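Intradiol ring-cleavage dioxygenase (Streptomyces sp. SirexAA-E, PDB 4ILV) probably catalyses the iron(III)-dependent intradiol cleavage of catechol-type aromatic rings, as a secreted enzyme that joins a dioxygenase domain to a carbohydrate-binding module. Local coordinates at residues P37-G42 / Q146-G151; P47-R52 / L83-Q88; G69-F72 / P78-G81; P121-G126 / E152-T157; N168-S171 / R176-T179. All coordinates share one frame; numbering follows the deposited sequence.

Contact 1 (P37-G42 / Q146-G151); sequences PDQMEG and QLYFPG
Q39, from the loop ahead of strand 64-72, reaches across to Q146 and Y148 of strand 143-148, and its side chain meets both of them. Its CB lies 4.2 Å from Q146 NE2, near the tip of the other glutamine. With CG beside the backbone N (chi1 -68°) and the chain extended beyond it, CD comes to 3.5 Å from Y148 OH. There OE1 accepts a hydrogen bond from Y148 OH at 2.7 Å. The hydroxyl lies in the carbonyl plane, on a lone pair of OE1, while the amide and ring planes stand 79° apart. The same oxygen rests against the flank of Q146, 3.4 Å from Q146 CD. At the other branch, Q39 NE2 is in plane with the Y148 ring at its edge, 4.0 Å from Y148 CE2, and gives a hydrogen bond to the backbone oxygen of L160. Glutamine suits this place because one flat amide supplies both the acceptor for the phenol and the donor for a loop carbonyl.

Q146 crosses Q39 at about a right angle. Its NE2 makes only a weak, long hydrogen bond to M40 O, at 3.4 Å. Its stronger polar partner is R127, which binds Q146 OE1 and adds a weak bond to Y148 OH. Q146 also touches H130 and H132, two of the iron ligands, and its side chain ends about 6 Å from the metal. The arrangement belongs to the second shell of a non-haem iron(III) site of the intradiol dioxygenase kind.

Contact 2 (P47-R52 / L83-Q88); sequences PDSPPR and LLDFWQ
S49 and D85 make a small, buried polar contact that ties the loop ahead of strand 64-72 to strand 83-87. Their backbones stay well apart, with S49 CA 7.4 Å from D85 CA, so side chains and a water fill the interval. S49 OG donates to D85 OD1 at 2.7 Å, meeting the oxygen from above the carboxylate plane, 44° out of it. The aspartate comes forward because its CG lies anti to the backbone N (chi1 -173°), which brings the carboxylate within bonding distance of S49. The second oxygen is used as well: a water donates to D85 OD2 at 2.7 Å and accepts from S49 N at 2.9 Å. One carboxylate thus receives the serine hydroxyl directly and, through the water, the amide of the same residue. A serine fits because its short hydroxyl can serve two partners: S49 OG is also hydrogen-bonded to H105 ND1. With an alanine in place of D85, the hydroxyl of S49 and the bridging water would probably lose their carboxylate acceptor, leaving the loop held less firmly to the strand. In the antiparallel sheet, strand 83-87 runs between strands 103-107 and 130-136. The loop also pairs with the outer of these two neighbours, since the backbones of P50 and R52 both bond to H105 of strand 103-107.

Contact 3 (G69-F72 / P78-G81); sequences GYVF and PLTG
V71 O receives the backbone N-H of L79 at 2.8 Å, the shortest polar bond between the two segments. The bond is fairly straight, with 153° at the hydrogen, and the amide approaches nearly along the C=O axis. The same carbonyl oxygen is met by P78 CA at 3.5 Å in a CA-H...O contact. Next to it, F72 and P78 form a single beta bridge, their CA atoms 4.5 Å apart. Proline has no N-H to give, yet its CA hydrogen and the amide that follows still serve V71 O, so it does not spoil this short pairing.

The pairing closes a tight loop of five residues at the end of strand 64-72. That strand belongs to the mixed sheet of a beta-sandwich, while the chain beyond G81 enters strand 83-87 of the other sheet. The turn therefore begins the passage from one layer to the next.

Side chains fill in around the bridge. L79 points toward the strand, and its CD1 lies 3.7 Å from F72 O. Its side chain crosses that of V71 at about a right angle, with V71 CG1 4.2 Å from L79 CD1. The valine's CG1 is directed this way by lying anti to the backbone N (chi1 177°). A branched residue suits this buried strand position, where V71 also packs on V82, F182 and L184. The F72 ring meets P78: its CD1 lies 3.8 Å from P78 N, and its CE1 is 4.4 Å from P78 CG, a loose apolar contact. The carbonyl of L79 is held by T108 OG1.

Contact 4 (P121-G126 / E152-T157); sequences PGLYPG and EPRNTT. With FE (Fe (III) ion), chain C.
The backbones of 121-126 and 152-157 keep their distance, the nearest CA atoms, those of G126 and T157, being 8.5 Å apart, and R154 spans the gap to L123 and Y124. Its chain is extended from CG to NE, which gives the length needed. At the tip R154 NH2 donates to Y124 O at 2.9 Å. The bond is bent, with 132° at the hydrogen: the oxygen lies close to the guanidinium plane, but the nitrogen stands 39° out of the carbonyl plane. The same NH2 also bonds to R127 O, so one arginine nitrogen holds two carbonyls of this loop.

L123 lies over one face of the guanidinium, offset toward its rim, with CD1 3.7 Å from R154 NE. Its CD1 also meets R154 CD at 3.8 Å. A leucine suits this spot because its methyls can pack against both the aliphatic stem and the flat face of arginine.

Y124 receives R154 at its carbonyl, whereas its CB points away from 152-157, and with CG between the backbone N and the carbonyl carbon (chi1 63°) the OH binds the iron(III) ion at 2.0 Å, the metal lying in the ring plane at the edge. R154 thus touches the backbone of a metal ligand; Y95, H130 and H132 supply the other protein ligands. In 152-157 the arginine sits where the backbone angles are helical, and T156 OG1 donates to P153 O at 2.8 Å. Loop 121-126 leads from strand 113-119 in one sheet to strand 130-136 in the other, and loop 152-157 lies between strands 143-148 and 168-172.

Contact 5 (N168-S171 / R176-T179); sequences NVRS and REGT
R170 and E177 face each other across an antiparallel beta hairpin, the strand pair 168-172 and 175-183, and form its cross-strand salt bridge. R170 NE donates to E177 OE1 at 2.7 Å, almost straight at 165°. The oxygen lies in the guanidinium plane, and the N-H comes on nearly in line with the C-O bond. R170 NH2 adds a weak bond to the same OE1 at 3.2 Å. The two side chains run side by side, their flat groups only 21° from coplanar. R170 reaches this position with CG between the backbone N and the carbonyl carbon (chi1 66°) and the chain extended to NE. Long charged residues suit this exposed face, which they share with N168 and T179. If E177 were an alanine, the guanidinium of R170 would probably lose its carboxylate mate and be set free to swing into solvent.

The backbone sets the pair opposite each other. R170 and E177 form a hydrogen-bonded pair, E177 N to R170 O being 2.8 Å, and N168 with T179 forms the next one. Between them V169 and G178 make a non-hydrogen-bonded pair. On this other face V169 CG1 packs against the stem of R176, 3.9 Å from R176 CD, and V169 also touches P150. G178 CA meets N168 O at 3.2 Å in a CA-H...O contact.

Further out, strand 175-183 pairs in parallel with strand 64-72, R176 and G178 both bonding to T66, while strand 168-172 forms an edge of the sheet. In the hairpin itself, V169 CA approaches E177 O to 3.3 Å in a second contact of the CA-H...O kind.

The five contacts span both layers of a beta-sandwich. Contacts 3 and 5 both reach the mixed sheet, through its neighbouring strands 64-72 and 175-183, their centres about 19 Å apart. Contacts 1 and 2 bring the N-terminal loop against strands 143-148 and 83-87 of the antiparallel sheet. V71 and L84 pack between the layers, joining contacts 2 and 3. Along the chain contacts 2, 3 and 4 open in turn after contact 1, contact 4 closes beyond the second segment of contact 1, and contact 5 follows. Contacts 1 and 4, about 12 Å apart between centres, meet through F149, N155 and P121, so the loop carrying the iron ligand Y124 and loop 152-157 both join F149.

Contact 1 (P37-G42 / Q146-G151)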
# COMPACT_ATOMS: atom_id res chain seq x y z
N PRO A 37 -3.47 11.32 4.16
CA PRO A 37 -3.87 11.17 5.56
C PRO A 37 -3.21 9.96 6.20
O PRO A 37 -2.95 8.97 5.52
CB PRO A 37 -5.38 10.96 5.48
CG PRO A 37 -5.78 11.54 4.18
CD PRO A 37 -4.64 11.30 3.25
N ASP A 38 -2.97 10.02 7.50
CA ASP A 38 -2.38 8.88 8.21
C ASP A 38 -3.47 8.01 8.83
O ASP A 38 -4.60 8.46 9.04
CB ASP A 38 -1.41 9.35 9.29
CG ASP A 38 -2.06 10.23 10.33
OD1 ASP A 38 -2.33 11.41 10.03
OD2 ASP A 38 -2.30 9.74 11.45
N GLN A 39 -3.14 6.75 9.10
CA GLN A 39 -4.05 5.84 9.77
C GLN A 39 -3.26 4.92 10.70
O GLN A 39 -2.03 4.90 10.66
CB GLN A 39 -4.85 5.01 8.77
CG GLN A 39 -5.84 5.82 7.96
CD GLN A 39 -7.01 5.01 7.46
OE1 GLN A 39 -6.87 3.83 7.13
NE2 GLN A 39 -8.18 5.63 7.41
N MET A 40 -3.96 4.16 11.52
CA MET A 40 -3.27 3.30 12.48
C MET A 40 -2.46 2.17 11.83
O MET A 40 -2.72 1.74 10.70
CB MET A 40 -4.25 2.78 13.54
CG MET A 40 -5.46 2.06 13.00
SD MET A 40 -6.52 1.52 14.37
CE MET A 40 -6.80 3.08 15.21
N GLU A 41 -1.44 1.73 12.56
CA GLU A 41 -0.55 0.67 12.12
C GLU A 41 -1.24 -0.70 12.12
O GLU A 41 -1.10 -1.47 11.17
CB GLU A 41 0.66 0.64 13.05
CG GLU A 41 1.69 -0.44 12.79
CD GLU A 41 2.88 -0.32 13.72
OE1 GLU A 41 3.76 0.55 13.48
OE2 GLU A 41 2.93 -1.06 14.72
N GLY A 42 -1.98 -0.99 13.18
CA GLY A 42 -2.62 -2.29 13.34
C GLY A 42 -1.67 -3.25 14.04
O GLY A 42 -0.45 -3.01 14.07
N GLN A 146 -3.04 3.59 5.16
CA GLN A 146 -3.59 2.44 4.45
C GLN A 146 -4.15 2.83 3.09
O GLN A 146 -4.50 3.99 2.86
CB GLN A 146 -4.72 1.81 5.27
CG GLN A 146 -4.30 1.39 6.65
CD GLN A 146 -5.43 0.78 7.45
OE1 GLN A 146 -6.37 0.21 6.88
NE2 GLN A 146 -5.35 0.89 8.77
N LEU A 147 -4.25 1.86 2.18
CA LEU A 147 -4.89 2.09 0.90
C LEU A 147 -6.16 1.26 0.76
O LEU A 147 -6.18 0.08 1.14
CB LEU A 147 -3.93 1.75 -0.25
CG LEU A 147 -2.56 2.42 -0.17
CD1 LEU A 147 -1.70 1.99 -1.35
CD2 LEU A 147 -2.66 3.95 -0.09
N TYR A 148 -7.21 1.86 0.21
CA TYR A 148 -8.50 1.18 0.07
C TYR A 148 -8.88 0.96 -1.38
O TYR A 148 -8.26 1.52 -2.28
CB TYR A 148 -9.62 1.96 0.78
CG TYR A 148 -9.41 2.05 2.28
CD1 TYR A 148 -9.69 0.96 3.09
CD2 TYR A 148 -8.94 3.21 2.87
CE1 TYR A 148 -9.51 1.02 4.46
CE2 TYR A 148 -8.75 3.28 4.25
CZ TYR A 148 -9.03 2.17 5.03
OH TYR A 148 -8.86 2.21 6.39
N PHE A 149 -9.89 0.12 -1.58
CA PHE A 149 -10.34 -0.32 -2.90
C PHE A 149 -11.70 0.26 -3.22
O PHE A 149 -12.57 0.30 -2.35
CB PHE A 149 -10.43 -1.86 -2.93
CG PHE A 149 -9.10 -2.53 -2.86
CD1 PHE A 149 -8.53 -3.09 -3.99
CD2 PHE A 149 -8.39 -2.56 -1.67
CE1 PHE A 149 -7.27 -3.68 -3.93
CE2 PHE A 149 -7.13 -3.16 -1.60
CZ PHE A 149 -6.58 -3.72 -2.74
N PRO A 150 -11.90 0.69 -4.48
CA PRO A 150 -13.17 1.28 -4.89
C PRO A 150 -14.27 0.24 -4.97
O PRO A 150 -14.02 -0.88 -5.41
CB PRO A 150 -12.86 1.82 -6.30
CG PRO A 150 -11.79 0.92 -6.81
CD PRO A 150 -10.94 0.60 -5.60
N GLY A 151 -15.46 0.61 -4.53
CA GLY A 151 -16.65 -0.20 -4.75
C GLY A 151 -16.83 -1.36 -3.80
O GLY A 151 -17.71 -2.20 -4.00

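Contact 2 (P47-R52 / L83-Q88)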
# COMPACT_ATOMS: atom_id res chain seq x y z
N PRO A 47 8.40 -5.17 11.90
CA PRO A 47 9.56 -4.42 11.41
C PRO A 47 10.51 -5.34 10.65
O PRO A 47 10.36 -6.56 10.73
CB PRO A 47 10.22 -3.91 12.70
CG PRO A 47 9.77 -4.86 13.75
CD PRO A 47 8.38 -5.26 13.37
N ASP A 48 11.44 -4.75 9.90
CA ASP A 48 12.50 -5.48 9.21
C ASP A 48 12.01 -6.29 8.02
O ASP A 48 12.49 -7.40 7.81
CB ASP A 48 13.28 -6.37 10.18
CG ASP A 48 13.93 -5.58 11.30
OD1 ASP A 48 14.46 -4.48 11.02
OD2 ASP A 48 13.93 -6.06 12.46
N SER A 49 11.07 -5.74 7.25
CA SER A 49 10.64 -6.39 6.01
C SER A 49 11.83 -6.42 5.06
O SER A 49 12.73 -5.58 5.17
CB SER A 49 9.47 -5.63 5.36
OG SER A 49 9.90 -4.40 4.78
N PRO A 50 11.87 -7.41 4.15
CA PRO A 50 12.94 -7.49 3.16
C PRO A 50 12.74 -6.45 2.07
O PRO A 50 11.63 -5.98 1.87
CB PRO A 50 12.76 -8.89 2.58
CG PRO A 50 11.30 -9.17 2.74
CD PRO A 50 10.91 -8.53 4.03
N PRO A 51 13.81 -6.10 1.34
CA PRO A 51 13.58 -5.22 0.19
C PRO A 51 13.09 -6.00 -1.03
O PRO A 51 13.80 -6.90 -1.52
CB PRO A 51 14.96 -4.62 -0.07
CG PRO A 51 15.92 -5.69 0.43
CD PRO A 51 15.24 -6.38 1.57
N ARG A 52 11.89 -5.66 -1.50
CA ARG A 52 11.34 -6.23 -2.73
C ARG A 52 10.11 -5.46 -3.20
O ARG A 52 9.31 -5.02 -2.39
CB ARG A 52 10.96 -7.70 -2.53
CG ARG A 52 10.05 -7.97 -1.33
CD ARG A 52 9.84 -9.50 -1.13
NE ARG A 52 9.26 -9.81 0.18
CZ ARG A 52 9.32 -11.02 0.76
NH1 ARG A 52 8.78 -11.22 1.96
NH2 ARG A 52 9.95 -12.02 0.16
N LEU A 83 11.23 5.85 1.41
CA LEU A 83 10.99 4.47 1.83
C LEU A 83 9.48 4.16 1.86
O LEU A 83 8.71 4.86 2.52
CB LEU A 83 11.63 4.23 3.20
CG LEU A 83 11.52 2.89 3.96
CD1 LEU A 83 10.19 2.69 4.68
CD2 LEU A 83 11.83 1.72 3.04
N LEU A 84 9.06 3.13 1.12
CA LEU A 84 7.70 2.63 1.19
C LEU A 84 7.70 1.17 1.65
O LEU A 84 8.27 0.31 1.00
CB LEU A 84 7.03 2.73 -0.18
CG LEU A 84 6.86 4.17 -0.70
CD1 LEU A 84 6.47 4.14 -2.15
CD2 LEU A 84 5.79 4.87 0.13
N ASP A 85 7.06 0.91 2.78
CA ASP A 85 7.09 -0.40 3.42
C ASP A 85 5.66 -0.92 3.45
O ASP A 85 4.83 -0.42 4.21
CB ASP A 85 7.66 -0.26 4.83
CG ASP A 85 7.90 -1.61 5.53
OD1 ASP A 85 7.88 -2.67 4.86
OD2 ASP A 85 8.12 -1.60 6.77
N PHE A 86 5.36 -1.91 2.61
CA PHE A 86 4.00 -2.42 2.46
C PHE A 86 3.80 -3.72 3.24
O PHE A 86 4.71 -4.54 3.34
CB PHE A 86 3.71 -2.71 0.99
CG PHE A 86 3.59 -1.48 0.11
CD1 PHE A 86 2.39 -0.80 0.02
CD2 PHE A 86 4.66 -1.04 -0.65
CE1 PHE A 86 2.26 0.30 -0.81
CE2 PHE A 86 4.54 0.06 -1.49
CZ PHE A 86 3.34 0.73 -1.57
N TRP A 87 2.61 -3.90 3.82
CA TRP A 87 2.22 -5.22 4.30
C TRP A 87 0.70 -5.39 4.15
O TRP A 87 -0.03 -4.40 4.04
CB TRP A 87 2.72 -5.49 5.73
CG TRP A 87 2.03 -4.73 6.81
CD1 TRP A 87 1.10 -5.21 7.69
CD2 TRP A 87 2.23 -3.35 7.15
NE1 TRP A 87 0.70 -4.22 8.55
CE2 TRP A 87 1.38 -3.06 8.24
CE3 TRP A 87 3.02 -2.32 6.63
CZ2 TRP A 87 1.30 -1.80 8.83
CZ3 TRP A 87 2.95 -1.06 7.21
CH2 TRP A 87 2.09 -0.81 8.30
N GLN A 88 0.23 -6.64 4.12
CA GLN A 88 -1.17 -6.92 3.79
C GLN A 88 -1.52 -8.37 4.06
O GLN A 88 -0.63 -9.20 4.23
CB GLN A 88 -1.42 -6.68 2.30
CG GLN A 88 -0.70 -7.71 1.41
CD GLN A 88 -1.11 -7.65 -0.04
OE1 GLN A 88 -0.61 -6.83 -0.81
NE2 GLN A 88 -2.04 -8.52 -0.43
O HOH W 1 9.16 -3.72 8.04

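Contact 3 (G69-F72 / P78-G81)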
# COMPACT_ATOMS: atom_id res chain seq x y z
N GLY A 69 2.36 4.29 -8.70
CA GLY A 69 2.10 5.72 -8.60
C GLY A 69 3.38 6.48 -8.30
O GLY A 69 4.48 6.01 -8.58
N TYR A 70 3.23 7.66 -7.69
CA TYR A 70 4.38 8.50 -7.37
C TYR A 70 4.27 9.02 -5.95
O TYR A 70 3.20 9.01 -5.35
CB TYR A 70 4.44 9.70 -8.33
CG TYR A 70 4.53 9.32 -9.79
CD1 TYR A 70 5.75 9.24 -10.44
CD2 TYR A 70 3.38 9.05 -10.53
CE1 TYR A 70 5.83 8.89 -11.79
CE2 TYR A 70 3.45 8.71 -11.88
CZ TYR A 70 4.67 8.63 -12.50
OH TYR A 70 4.74 8.28 -13.83
N VAL A 71 5.40 9.46 -5.40
CA VAL A 71 5.40 10.16 -4.14
C VAL A 71 5.75 11.63 -4.41
O VAL A 71 6.83 11.92 -4.93
CB VAL A 71 6.42 9.56 -3.15
CG1 VAL A 71 6.44 10.36 -1.84
CG2 VAL A 71 6.10 8.06 -2.87
N PHE A 72 4.85 12.55 -4.07
CA PHE A 72 5.13 13.98 -4.27
C PHE A 72 5.37 14.65 -2.94
O PHE A 72 4.92 14.14 -1.91
CB PHE A 72 3.97 14.68 -4.98
CG PHE A 72 3.73 14.19 -6.39
CD1 PHE A 72 4.50 14.67 -7.45
CD2 PHE A 72 2.75 13.24 -6.66
CE1 PHE A 72 4.29 14.21 -8.75
CE2 PHE A 72 2.52 12.78 -7.95
CZ PHE A 72 3.29 13.27 -9.00
N PRO A 78 8.21 15.33 -7.67
CA PRO A 78 8.47 13.95 -7.25
C PRO A 78 9.54 13.90 -6.16
O PRO A 78 10.46 14.71 -6.18
CB PRO A 78 8.98 13.29 -8.53
CG PRO A 78 8.59 14.19 -9.64
CD PRO A 78 8.59 15.57 -9.07
N LEU A 79 9.41 12.96 -5.23
CA LEU A 79 10.40 12.80 -4.16
C LEU A 79 11.21 11.52 -4.34
O LEU A 79 10.65 10.43 -4.48
CB LEU A 79 9.73 12.77 -2.79
CG LEU A 79 9.23 14.09 -2.21
CD1 LEU A 79 8.50 13.84 -0.90
CD2 LEU A 79 10.41 15.04 -2.02
N THR A 80 12.52 11.67 -4.29
CA THR A 80 13.42 10.55 -4.52
C THR A 80 13.87 9.94 -3.18
O THR A 80 13.92 10.62 -2.16
CB THR A 80 14.64 11.00 -5.37
OG1 THR A 80 15.31 9.86 -5.90
CG2 THR A 80 15.60 11.84 -4.54
N GLY A 81 14.16 8.64 -3.18
CA GLY A 81 14.65 7.98 -1.99
C GLY A 81 13.64 7.83 -0.86
O GLY A 81 14.01 7.63 0.30

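Contact 4 (P121-G126 / E152-T157)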
# COMPACT_ATOMS: atom_id res chain seq x y z
N PRO A 121 -5.73 -8.33 -1.51
CA PRO A 121 -5.83 -8.93 -0.17
C PRO A 121 -7.25 -9.41 0.14
O PRO A 121 -8.23 -8.81 -0.30
CB PRO A 121 -5.44 -7.79 0.77
CG PRO A 121 -5.73 -6.50 -0.04
CD PRO A 121 -5.43 -6.89 -1.48
N GLY A 122 -7.34 -10.50 0.89
CA GLY A 122 -8.63 -11.04 1.28
C GLY A 122 -9.23 -10.30 2.46
O GLY A 122 -8.53 -9.61 3.22
N LEU A 123 -10.54 -10.43 2.62
CA LEU A 123 -11.24 -9.86 3.77
C LEU A 123 -11.04 -10.69 5.04
O LEU A 123 -10.94 -11.93 4.99
CB LEU A 123 -12.73 -9.78 3.48
CG LEU A 123 -13.21 -8.82 2.40
CD1 LEU A 123 -14.73 -8.89 2.34
CD2 LEU A 123 -12.74 -7.41 2.69
N TYR A 124 -11.03 -9.99 6.18
CA TYR A 124 -10.96 -10.63 7.49
C TYR A 124 -11.91 -9.91 8.46
O TYR A 124 -12.49 -8.89 8.08
CB TYR A 124 -9.51 -10.70 7.98
CG TYR A 124 -8.79 -9.39 8.21
CD1 TYR A 124 -8.91 -8.72 9.42
CD2 TYR A 124 -7.95 -8.86 7.25
CE1 TYR A 124 -8.23 -7.54 9.66
CE2 TYR A 124 -7.26 -7.66 7.47
CZ TYR A 124 -7.40 -7.01 8.68
OH TYR A 124 -6.73 -5.83 8.92
N PRO A 125 -12.13 -10.45 9.68
CA PRO A 125 -13.23 -9.87 10.47
C PRO A 125 -13.14 -8.37 10.80
O PRO A 125 -12.11 -7.86 11.25
CB PRO A 125 -13.23 -10.72 11.75
CG PRO A 125 -12.69 -12.08 11.29
CD PRO A 125 -11.61 -11.70 10.29
N GLY A 126 -14.24 -7.68 10.56
CA GLY A 126 -14.40 -6.30 10.97
C GLY A 126 -13.81 -5.25 10.05
O GLY A 126 -14.04 -4.06 10.27
N GLU A 152 -16.02 -1.41 -2.75
CA GLU A 152 -16.14 -2.47 -1.75
C GLU A 152 -17.30 -2.22 -0.79
O GLU A 152 -17.35 -1.17 -0.15
CB GLU A 152 -14.86 -2.56 -0.94
CG GLU A 152 -13.70 -3.11 -1.70
CD GLU A 152 -13.81 -4.61 -1.93
OE1 GLU A 152 -13.06 -5.10 -2.79
OE2 GLU A 152 -14.62 -5.29 -1.25
N PRO A 153 -18.23 -3.19 -0.68
CA PRO A 153 -19.35 -3.00 0.25
C PRO A 153 -18.90 -2.62 1.66
O PRO A 153 -19.55 -1.80 2.29
CB PRO A 153 -20.04 -4.37 0.23
CG PRO A 153 -19.78 -4.89 -1.14
CD PRO A 153 -18.37 -4.42 -1.47
N ARG A 154 -17.79 -3.18 2.14
CA ARG A 154 -17.35 -2.89 3.50
C ARG A 154 -16.83 -1.47 3.72
O ARG A 154 -16.60 -1.05 4.85
CB ARG A 154 -16.36 -3.95 3.99
CG ARG A 154 -17.02 -5.29 4.29
CD ARG A 154 -15.98 -6.28 4.79
NE ARG A 154 -16.59 -7.53 5.23
CZ ARG A 154 -16.04 -8.35 6.12
NH1 ARG A 154 -16.68 -9.46 6.46
NH2 ARG A 154 -14.87 -8.06 6.67
N ASN A 155 -16.69 -0.71 2.64
CA ASN A 155 -16.34 0.70 2.78
C ASN A 155 -17.45 1.47 3.50
O ASN A 155 -17.20 2.50 4.11
CB ASN A 155 -16.07 1.33 1.41
CG ASN A 155 -14.79 0.82 0.78
OD1 ASN A 155 -13.98 0.11 1.41
ND2 ASN A 155 -14.60 1.16 -0.49
N THR A 156 -18.67 0.94 3.45
CA THR A 156 -19.79 1.56 4.14
C THR A 156 -19.92 1.07 5.58
O THR A 156 -20.60 1.69 6.39
CB THR A 156 -21.13 1.31 3.41
OG1 THR A 156 -21.47 -0.08 3.50
CG2 THR A 156 -21.02 1.69 1.95
N THR A 157 -19.29 -0.06 5.90
CA THR A 157 -19.42 -0.61 7.25
C THR A 157 -18.19 -0.32 8.13
O THR A 157 -18.30 -0.26 9.35
CB THR A 157 -19.69 -2.13 7.24
OG1 THR A 157 -18.65 -2.80 6.52
CG2 THR A 157 -21.02 -2.43 6.57
FE FE C . -4.99 -4.91 8.35

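Contact 5 (N168-S171 / R176-T179)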
# COMPACT_ATOMS: atom_id res chain seq x y z
N ASN A 168 -7.38 4.23 -7.38
CA ASN A 168 -8.12 3.89 -8.58
C ASN A 168 -7.74 2.46 -8.93
O ASN A 168 -6.59 2.09 -8.83
CB ASN A 168 -7.77 4.80 -9.75
CG ASN A 168 -8.45 6.17 -9.66
OD1 ASN A 168 -9.23 6.44 -8.76
ND2 ASN A 168 -8.14 7.03 -10.63
N VAL A 169 -8.71 1.65 -9.34
CA VAL A 169 -8.44 0.26 -9.68
C VAL A 169 -9.21 -0.12 -10.92
O VAL A 169 -10.42 0.09 -10.98
CB VAL A 169 -8.83 -0.70 -8.54
CG1 VAL A 169 -8.65 -2.18 -8.99
CG2 VAL A 169 -8.02 -0.41 -7.30
N ARG A 170 -8.52 -0.66 -11.92
CA ARG A 170 -9.20 -1.10 -13.12
C ARG A 170 -8.75 -2.51 -13.49
O ARG A 170 -7.70 -2.97 -13.05
CB ARG A 170 -8.94 -0.14 -14.28
CG ARG A 170 -7.50 -0.11 -14.74
CD ARG A 170 -7.29 0.98 -15.80
NE ARG A 170 -6.00 0.82 -16.47
CZ ARG A 170 -5.58 1.57 -17.48
NH1 ARG A 170 -6.34 2.57 -17.96
NH2 ARG A 170 -4.39 1.32 -18.02
N SER A 171 -9.55 -3.19 -14.29
CA SER A 171 -9.23 -4.55 -14.69
C SER A 171 -8.05 -4.57 -15.64
O SER A 171 -7.87 -3.65 -16.45
CB SER A 171 -10.44 -5.23 -15.34
OG SER A 171 -10.73 -4.62 -16.59
N ARG A 176 -5.89 -7.09 -11.72
CA ARG A 176 -6.25 -5.68 -11.58
C ARG A 176 -5.03 -4.77 -11.46
O ARG A 176 -3.95 -5.21 -11.05
CB ARG A 176 -7.14 -5.48 -10.35
CG ARG A 176 -8.44 -6.26 -10.37
CD ARG A 176 -9.18 -6.00 -9.09
NE ARG A 176 -9.97 -7.15 -8.68
CZ ARG A 176 -10.68 -7.21 -7.56
NH1 ARG A 176 -10.69 -6.18 -6.72
NH2 ARG A 176 -11.36 -8.31 -7.27
N GLU A 177 -5.23 -3.49 -11.77
CA GLU A 177 -4.21 -2.45 -11.75
C GLU A 177 -4.63 -1.33 -10.82
O GLU A 177 -5.65 -0.67 -11.08
CB GLU A 177 -4.12 -1.77 -13.12
CG GLU A 177 -3.27 -2.43 -14.13
CD GLU A 177 -3.07 -1.54 -15.34
OE1 GLU A 177 -4.06 -0.99 -15.88
OE2 GLU A 177 -1.90 -1.36 -15.72
N GLY A 178 -3.85 -1.09 -9.78
CA GLY A 178 -4.12 -0.00 -8.86
C GLY A 178 -3.24 1.22 -9.10
O GLY A 178 -2.06 1.09 -9.45
N THR A 179 -3.83 2.40 -8.90
CA THR A 179 -3.17 3.69 -9.07
C THR A 179 -3.39 4.55 -7.83
O THR A 179 -4.54 4.78 -7.41
CB THR A 179 -3.77 4.45 -10.28
OG1 THR A 179 -3.35 3.83 -11.50
CG2 THR A 179 -3.32 5.88 -10.28